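Local coordinates for disulfide bond forming protein (DsbF) (Mycobacterium tuberculosis, PDB 3IOS), which probably oxidises reduced, unfolded secreted proteins to form their disulfide bonds, as a thioredoxin-fold thiol oxidoreductase, at residues A[41-46]-A[71-76]; A[45-50]-A[86-91]. All coordinates share one frame; numbering follows the deposited sequence.

How the interactions relate
Interaction 1 pairs two parallel strands in the middle of the thioredoxin-fold sheet, its centre about 4 Å from the centre of the chain. Interaction 2, about 14 Å from it centre to centre, packs the end of the first of those strands and the loop after it against helix 82-91. Both are buried, and Trp45 takes part in both. Their chemistry differs with their place: five backbone hydrogen bonds carry the strand pair, whereas no hydrogen bond crosses interaction 2, which rests on aromatic contacts near the redox-active CxxC. A probable hydrogen bond of 3.1 Å from Trp47 N to Val76 O continues the strand ladder where the two contacts meet.

Interaction 1. Residues A[41-46]-A[71-76]; sequences PAVLWF and VTFVGV
Val43 and Phe73 lie side by side on one face of two parallel strands, and Val43 CB sits over the face of the Phe73 ring, 4.0 Å from its centroid and 16° off the normal, a CH-pi contact. With Phe73 CG roughly anti to its carbonyl carbon (chi1 -86°), the ring lies alongside Val43. Val43 CG2 also meets Val71 CG1 at 3.9 Å. On the other face Val76 packs against both Leu44 and Phe46: its CG2 touches Leu44 CD2, and its CB comes within 3.8 Å of Phe46 CD2.

Between the faces runs a parallel ladder in which Val43 and Trp45 each give and accept a bond. Val74 N reaches Val43 O at 2.8 Å, almost in line with the carbonyl, and Val76 N reaches Trp45 O at 2.7 Å, tilted 31° from the carbonyl plane. The Pro41 end is looser and wetter: Pro41 CA and Val71 CA stand 5.1 Å apart, against 4.5 Å for Ala42 CA and Thr72 CA, and Pro41 and Thr72 alone are partly exposed. Besides receiving Thr72 N at 3.0 Å, Pro41 O accepts a bond from a water that accepts one from Thr72 OG1.

The pair belongs to a right-handed beta-alpha-beta unit of the thioredoxin fold. Its connecting helix 52-67 packs on Trp45 and Phe73, helix 137-147 covers Val43 and Val71, and strands 118-122 and 98-101 flank the pair.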
loop_
_atom_site.group_PDB
_atom_site.type_symbol
_atom_site.label_atom_id
_atom_site.label_comp_id
_atom_site.label_asym_id
_atom_site.label_seq_id
_atom_site.Cartn_x
_atom_site.Cartn_y
_atom_site.Cartn_z
ATOM N N PRO A 41 -3.238 11.600 5.631
ATOM C CA PRO A 41 -3.641 10.217 5.889
ATOM C C PRO A 41 -3.182 9.343 4.730
ATOM O O PRO A 41 -3.275 9.740 3.571
ATOM C CB PRO A 41 -5.161 10.319 5.984
ATOM C CG PRO A 41 -5.470 11.427 5.015
ATOM C CD PRO A 41 -4.407 12.447 5.332
ATOM N N ALA A 42 -2.660 8.163 5.038
ATOM C CA ALA A 42 -2.205 7.276 3.980
ATOM C C ALA A 42 -2.411 5.821 4.348
ATOM O O ALA A 42 -2.500 5.464 5.522
ATOM C CB ALA A 42 -0.724 7.536 3.674
ATOM N N VAL A 43 -2.517 4.986 3.327
ATOM C CA VAL A 43 -2.676 3.559 3.544
ATOM C C VAL A 43 -1.724 2.837 2.612
ATOM O O VAL A 43 -1.750 3.063 1.405
ATOM C CB VAL A 43 -4.101 3.080 3.224
ATOM C CG1 VAL A 43 -4.184 1.564 3.380
ATOM C CG2 VAL A 43 -5.096 3.760 4.145
ATOM N N LEU A 44 -0.870 1.991 3.175
ATOM C CA LEU A 44 0.042 1.206 2.357
ATOM C C LEU A 44 -0.508 -0.211 2.348
ATOM O O LEU A 44 -0.760 -0.808 3.397
ATOM C CB LEU A 44 1.465 1.233 2.928
ATOM C CG LEU A 44 2.136 2.606 2.798
ATOM C CD1 LEU A 44 2.136 3.295 4.157
ATOM C CD2 LEU A 44 3.558 2.455 2.280
ATOM N N TRP A 45 -0.720 -0.736 1.149
ATOM C CA TRP A 45 -1.256 -2.070 0.971
ATOM C C TRP A 45 -0.160 -2.968 0.408
ATOM O O TRP A 45 0.291 -2.776 -0.723
ATOM C CB TRP A 45 -2.456 -1.984 0.025
ATOM C CG TRP A 45 -2.948 -3.274 -0.517
ATOM C CD1 TRP A 45 -3.229 -4.409 0.186
ATOM C CD2 TRP A 45 -3.264 -3.558 -1.883
ATOM N NE1 TRP A 45 -3.701 -5.381 -0.657
ATOM C CE2 TRP A 45 -3.734 -4.886 -1.933
ATOM C CE3 TRP A 45 -3.201 -2.816 -3.070
ATOM C CZ2 TRP A 45 -4.137 -5.497 -3.130
ATOM C CZ3 TRP A 45 -3.604 -3.424 -4.263
ATOM C CH2 TRP A 45 -4.065 -4.751 -4.280
ATOM N N PHE A 46 0.258 -3.946 1.207
ATOM C CA PHE A 46 1.322 -4.860 0.802
ATOM C C PHE A 46 0.726 -6.067 0.104
ATOM O O PHE A 46 -0.097 -6.788 0.675
ATOM C CB PHE A 46 2.128 -5.283 2.030
ATOM C CG PHE A 46 2.707 -4.123 2.792
ATOM C CD1 PHE A 46 1.907 -3.350 3.633
ATOM C CD2 PHE A 46 4.045 -3.771 2.631
ATOM C CE1 PHE A 46 2.434 -2.246 4.301
ATOM C CE2 PHE A 46 4.577 -2.668 3.295
ATOM C CZ PHE A 46 3.769 -1.905 4.130
ATOM N N VAL A 71 -7.187 10.447 1.087
ATOM C CA VAL A 71 -6.201 9.492 1.576
ATOM C C VAL A 71 -5.268 9.029 0.467
ATOM O O VAL A 71 -5.704 8.678 -0.626
ATOM C CB VAL A 71 -6.895 8.255 2.190
ATOM C CG1 VAL A 71 -5.850 7.274 2.722
ATOM C CG2 VAL A 71 -7.832 8.692 3.298
ATOM N N THR A 72 -3.972 9.035 0.747
ATOM C CA THR A 72 -3.015 8.596 -0.245
ATOM C C THR A 72 -2.836 7.092 -0.104
ATOM O O THR A 72 -2.359 6.617 0.927
ATOM C CB THR A 72 -1.654 9.310 -0.058
ATOM O OG1 THR A 72 -1.818 10.719 -0.274
ATOM C CG2 THR A 72 -0.619 8.775 -1.041
ATOM N N PHE A 73 -3.265 6.347 -1.115
ATOM C CA PHE A 73 -3.101 4.896 -1.093
ATOM C C PHE A 73 -1.824 4.553 -1.835
ATOM O O PHE A 73 -1.527 5.135 -2.884
ATOM C CB PHE A 73 -4.281 4.185 -1.757
ATOM C CG PHE A 73 -5.433 3.941 -0.836
ATOM C CD1 PHE A 73 -6.222 4.997 -0.390
ATOM C CD2 PHE A 73 -5.722 2.653 -0.396
ATOM C CE1 PHE A 73 -7.286 4.771 0.484
ATOM C CE2 PHE A 73 -6.782 2.421 0.474
ATOM C CZ PHE A 73 -7.564 3.483 0.913
ATOM N N VAL A 74 -1.057 3.621 -1.278
ATOM C CA VAL A 74 0.187 3.197 -1.897
ATOM C C VAL A 74 0.273 1.684 -1.866
ATOM O O VAL A 74 0.301 1.076 -0.791
ATOM C CB VAL A 74 1.420 3.763 -1.155
ATOM C CG1 VAL A 74 2.706 3.336 -1.869
ATOM C CG2 VAL A 74 1.339 5.272 -1.075
ATOM N N GLY A 75 0.292 1.074 -3.046
ATOM C CA GLY A 75 0.420 -0.368 -3.117
ATOM C C GLY A 75 1.901 -0.667 -3.018
ATOM O O GLY A 75 2.711 0.094 -3.548
ATOM N N VAL A 76 2.263 -1.735 -2.317
ATOM C CA VAL A 76 3.666 -2.110 -2.167
ATOM C C VAL A 76 3.790 -3.569 -2.586
ATOM O O VAL A 76 3.578 -4.473 -1.787
ATOM C CB VAL A 76 4.139 -1.951 -0.700
ATOM C CG1 VAL A 76 5.652 -2.156 -0.621
ATOM C CG2 VAL A 76 3.755 -0.562 -0.173
HETATM O O HOH W 1 -3.285 12.116 1.805
#

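Interaction 2. Residues A[45-50]-A[86-91]; sequences WFWAPW and QEFVNK
Aromatic packing between Trp47, at the end of a central strand of the thioredoxin fold, and Phe88 of helix 82-91 defines this buried contact beside the CxxC. The six-membered ring of Trp47 and the Phe88 ring form an offset stack, with centroids 4.0 Å apart and planes at 15°, and the two side chains overlap while running opposite ways. The overlap is uneven: Trp47 CE3 sits over the centre of the Phe88 ring, while Trp47 CZ3 comes within 3.3 Å of Phe88 CD2. Phe88 CG is anti to its backbone N (chi1 -179°), which carries the ring away from the helix to the indole.

Trp45 CH2 and Pro49 O meet the rim of the Phe88 ring. Trp45 approaches tip to tip, its CH2 lying in the plane of the phenyl ring at 3.7 Å from Phe88 CE2. Pro49 contributes through its backbone, with Pro49 O near the ring plane and 3.6 Å from Phe88 CD1, and through its CB, which meets Phe88 CB. That carbonyl also accepts a hydrogen bond from Gln55 NE2.

Trp47 NE1 is bonded to Gln99 OE1, which anchors the polar edge of the indole, and the Trp47 side chain also touches Cys54, which can pair with Cys51 as the redox-active disulfide; the crystal holds a mixture of oxidized and reduced forms. The stack therefore joins helix 82-91 to the surroundings of the redox centre. The next residue, Val89, sets its side chain roughly perpendicular to that of Trp47, with its CG1 4.0 Å from Trp47 CZ2.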
loop_
_atom_site.group_PDB
_atom_site.type_symbol
_atom_site.label_atom_id
_atom_site.label_comp_id
_atom_site.label_asym_id
_atom_site.label_seq_id
_atom_site.Cartn_x
_atom_site.Cartn_y
_atom_site.Cartn_z
ATOM N N TRP A 45 -0.720 -0.736 1.149
ATOM C CA TRP A 45 -1.256 -2.070 0.971
ATOM C C TRP A 45 -0.160 -2.968 0.408
ATOM O O TRP A 45 0.291 -2.776 -0.723
ATOM C CB TRP A 45 -2.456 -1.984 0.025
ATOM C CG TRP A 45 -2.948 -3.274 -0.517
ATOM C CD1 TRP A 45 -3.229 -4.409 0.186
ATOM C CD2 TRP A 45 -3.264 -3.558 -1.883
ATOM N NE1 TRP A 45 -3.701 -5.381 -0.657
ATOM C CE2 TRP A 45 -3.734 -4.886 -1.933
ATOM C CE3 TRP A 45 -3.201 -2.816 -3.070
ATOM C CZ2 TRP A 45 -4.137 -5.497 -3.130
ATOM C CZ3 TRP A 45 -3.604 -3.424 -4.263
ATOM C CH2 TRP A 45 -4.065 -4.751 -4.280
ATOM N N PHE A 46 0.258 -3.946 1.207
ATOM C CA PHE A 46 1.322 -4.860 0.802
ATOM C C PHE A 46 0.726 -6.067 0.104
ATOM O O PHE A 46 -0.097 -6.788 0.675
ATOM C CB PHE A 46 2.128 -5.283 2.030
ATOM C CG PHE A 46 2.707 -4.123 2.792
ATOM C CD1 PHE A 46 1.907 -3.350 3.633
ATOM C CD2 PHE A 46 4.045 -3.771 2.631
ATOM C CE1 PHE A 46 2.434 -2.246 4.301
ATOM C CE2 PHE A 46 4.577 -2.668 3.295
ATOM C CZ PHE A 46 3.769 -1.905 4.130
ATOM N N TRP A 47 1.135 -6.277 -1.144
ATOM C CA TRP A 47 0.614 -7.384 -1.938
ATOM C C TRP A 47 1.673 -8.106 -2.757
ATOM O O TRP A 47 2.779 -7.601 -2.949
ATOM C CB TRP A 47 -0.502 -6.891 -2.883
ATOM C CG TRP A 47 -0.114 -5.806 -3.876
ATOM C CD1 TRP A 47 -0.160 -4.454 -3.681
ATOM C CD2 TRP A 47 0.330 -5.999 -5.226
ATOM N NE1 TRP A 47 0.215 -3.792 -4.832
ATOM C CE2 TRP A 47 0.516 -4.717 -5.797
ATOM C CE3 TRP A 47 0.572 -7.131 -6.015
ATOM C CZ2 TRP A 47 0.950 -4.535 -7.110
ATOM C CZ3 TRP A 47 1.004 -6.949 -7.328
ATOM C CH2 TRP A 47 1.181 -5.662 -7.863
ATOM N N ALA A 48 1.324 -9.307 -3.208
ATOM C CA ALA A 48 2.193 -10.130 -4.053
ATOM C C ALA A 48 1.281 -10.516 -5.216
ATOM O O ALA A 48 0.127 -10.878 -5.007
ATOM C CB ALA A 48 2.665 -11.373 -3.297
ATOM N N PRO A 49 1.789 -10.453 -6.455
ATOM C CA PRO A 49 1.003 -10.783 -7.649
ATOM C C PRO A 49 0.350 -12.161 -7.679
ATOM O O PRO A 49 -0.749 -12.321 -8.212
ATOM C CB PRO A 49 2.014 -10.623 -8.791
ATOM C CG PRO A 49 3.061 -9.723 -8.230
ATOM C CD PRO A 49 3.190 -10.183 -6.813
ATOM N N TRP A 50 1.034 -13.148 -7.107
ATOM C CA TRP A 50 0.555 -14.524 -7.098
ATOM C C TRP A 50 -0.361 -14.855 -5.933
ATOM O O TRP A 50 -0.860 -15.993 -5.835
ATOM C CB TRP A 50 1.759 -15.469 -7.093
ATOM C CG TRP A 50 2.789 -15.064 -6.078
ATOM C CD1 TRP A 50 3.942 -14.375 -6.308
ATOM C CD2 TRP A 50 2.707 -15.250 -4.661
ATOM N NE1 TRP A 50 4.586 -14.117 -5.123
ATOM C CE2 TRP A 50 3.852 -14.650 -4.096
ATOM C CE3 TRP A 50 1.781 -15.876 -3.812
ATOM C CZ2 TRP A 50 4.091 -14.639 -2.717
ATOM C CZ3 TRP A 50 2.016 -15.864 -2.443
ATOM C CH2 TRP A 50 3.169 -15.255 -1.911
ATOM N N GLN A 86 3.066 -6.037 -13.090
ATOM C CA GLN A 86 2.316 -5.349 -14.136
ATOM C C GLN A 86 1.067 -6.137 -14.528
ATOM O O GLN A 86 0.018 -5.554 -14.793
ATOM C CB GLN A 86 3.194 -5.149 -15.372
ATOM C CG GLN A 86 4.485 -4.414 -15.080
ATOM C CD GLN A 86 5.378 -4.321 -16.299
ATOM O OE1 GLN A 86 5.558 -5.302 -17.020
ATOM N NE2 GLN A 86 5.954 -3.145 -16.528
ATOM N N GLU A 87 1.186 -7.462 -14.573
ATOM C CA GLU A 87 0.055 -8.314 -14.928
ATOM C C GLU A 87 -1.062 -8.141 -13.907
ATOM O O GLU A 87 -2.235 -8.062 -14.261
ATOM C CB GLU A 87 0.484 -9.783 -14.970
ATOM C CG GLU A 87 1.379 -10.150 -16.135
ATOM C CD GLU A 87 1.872 -11.583 -16.054
ATOM O OE1 GLU A 87 1.037 -12.487 -15.830
ATOM O OE2 GLU A 87 3.092 -11.804 -16.218
ATOM N N PHE A 88 -0.677 -8.086 -12.636
ATOM C CA PHE A 88 -1.619 -7.916 -11.538
ATOM C C PHE A 88 -2.344 -6.569 -11.649
ATOM O O PHE A 88 -3.573 -6.508 -11.580
ATOM C CB PHE A 88 -0.861 -8.011 -10.210
ATOM C CG PHE A 88 -1.730 -7.866 -8.985
ATOM C CD1 PHE A 88 -2.195 -8.988 -8.307
ATOM C CD2 PHE A 88 -2.035 -6.603 -8.481
ATOM C CE1 PHE A 88 -2.948 -8.855 -7.136
ATOM C CE2 PHE A 88 -2.788 -6.458 -7.314
ATOM C CZ PHE A 88 -3.242 -7.588 -6.639
ATOM N N VAL A 89 -1.586 -5.488 -11.826
ATOM C CA VAL A 89 -2.199 -4.171 -11.935
ATOM C C VAL A 89 -3.070 -4.056 -13.187
ATOM O O VAL A 89 -4.050 -3.316 -13.190
ATOM C CB VAL A 89 -1.134 -3.041 -11.924
ATOM C CG1 VAL A 89 -0.354 -3.077 -10.616
ATOM C CG2 VAL A 89 -0.195 -3.187 -13.099
ATOM N N ASN A 90 -2.725 -4.791 -14.242
ATOM C CA ASN A 90 -3.518 -4.759 -15.471
ATOM C C ASN A 90 -4.839 -5.493 -15.281
ATOM O O ASN A 90 -5.881 -5.066 -15.781
ATOM C CB ASN A 90 -2.771 -5.417 -16.641
ATOM C CG ASN A 90 -1.673 -4.541 -17.221
ATOM O OD1 ASN A 90 -1.751 -3.333 -17.177
ATOM N ND2 ASN A 90 -0.653 -5.163 -17.788
ATOM N N LYS A 91 -4.791 -6.599 -14.546
ATOM C CA LYS A 91 -5.971 -7.425 -14.315
ATOM C C LYS A 91 -6.935 -6.836 -13.285
ATOM O O LYS A 91 -8.157 -6.944 -13.454
ATOM C CB LYS A 91 -5.535 -8.819 -13.859
ATOM C CG LYS A 91 -6.534 -9.933 -14.140
ATOM C CD LYS A 91 -7.780 -9.824 -13.277
ATOM C CE LYS A 91 -8.732 -10.984 -13.537
ATOM N NZ LYS A 91 -9.959 -10.902 -12.692
#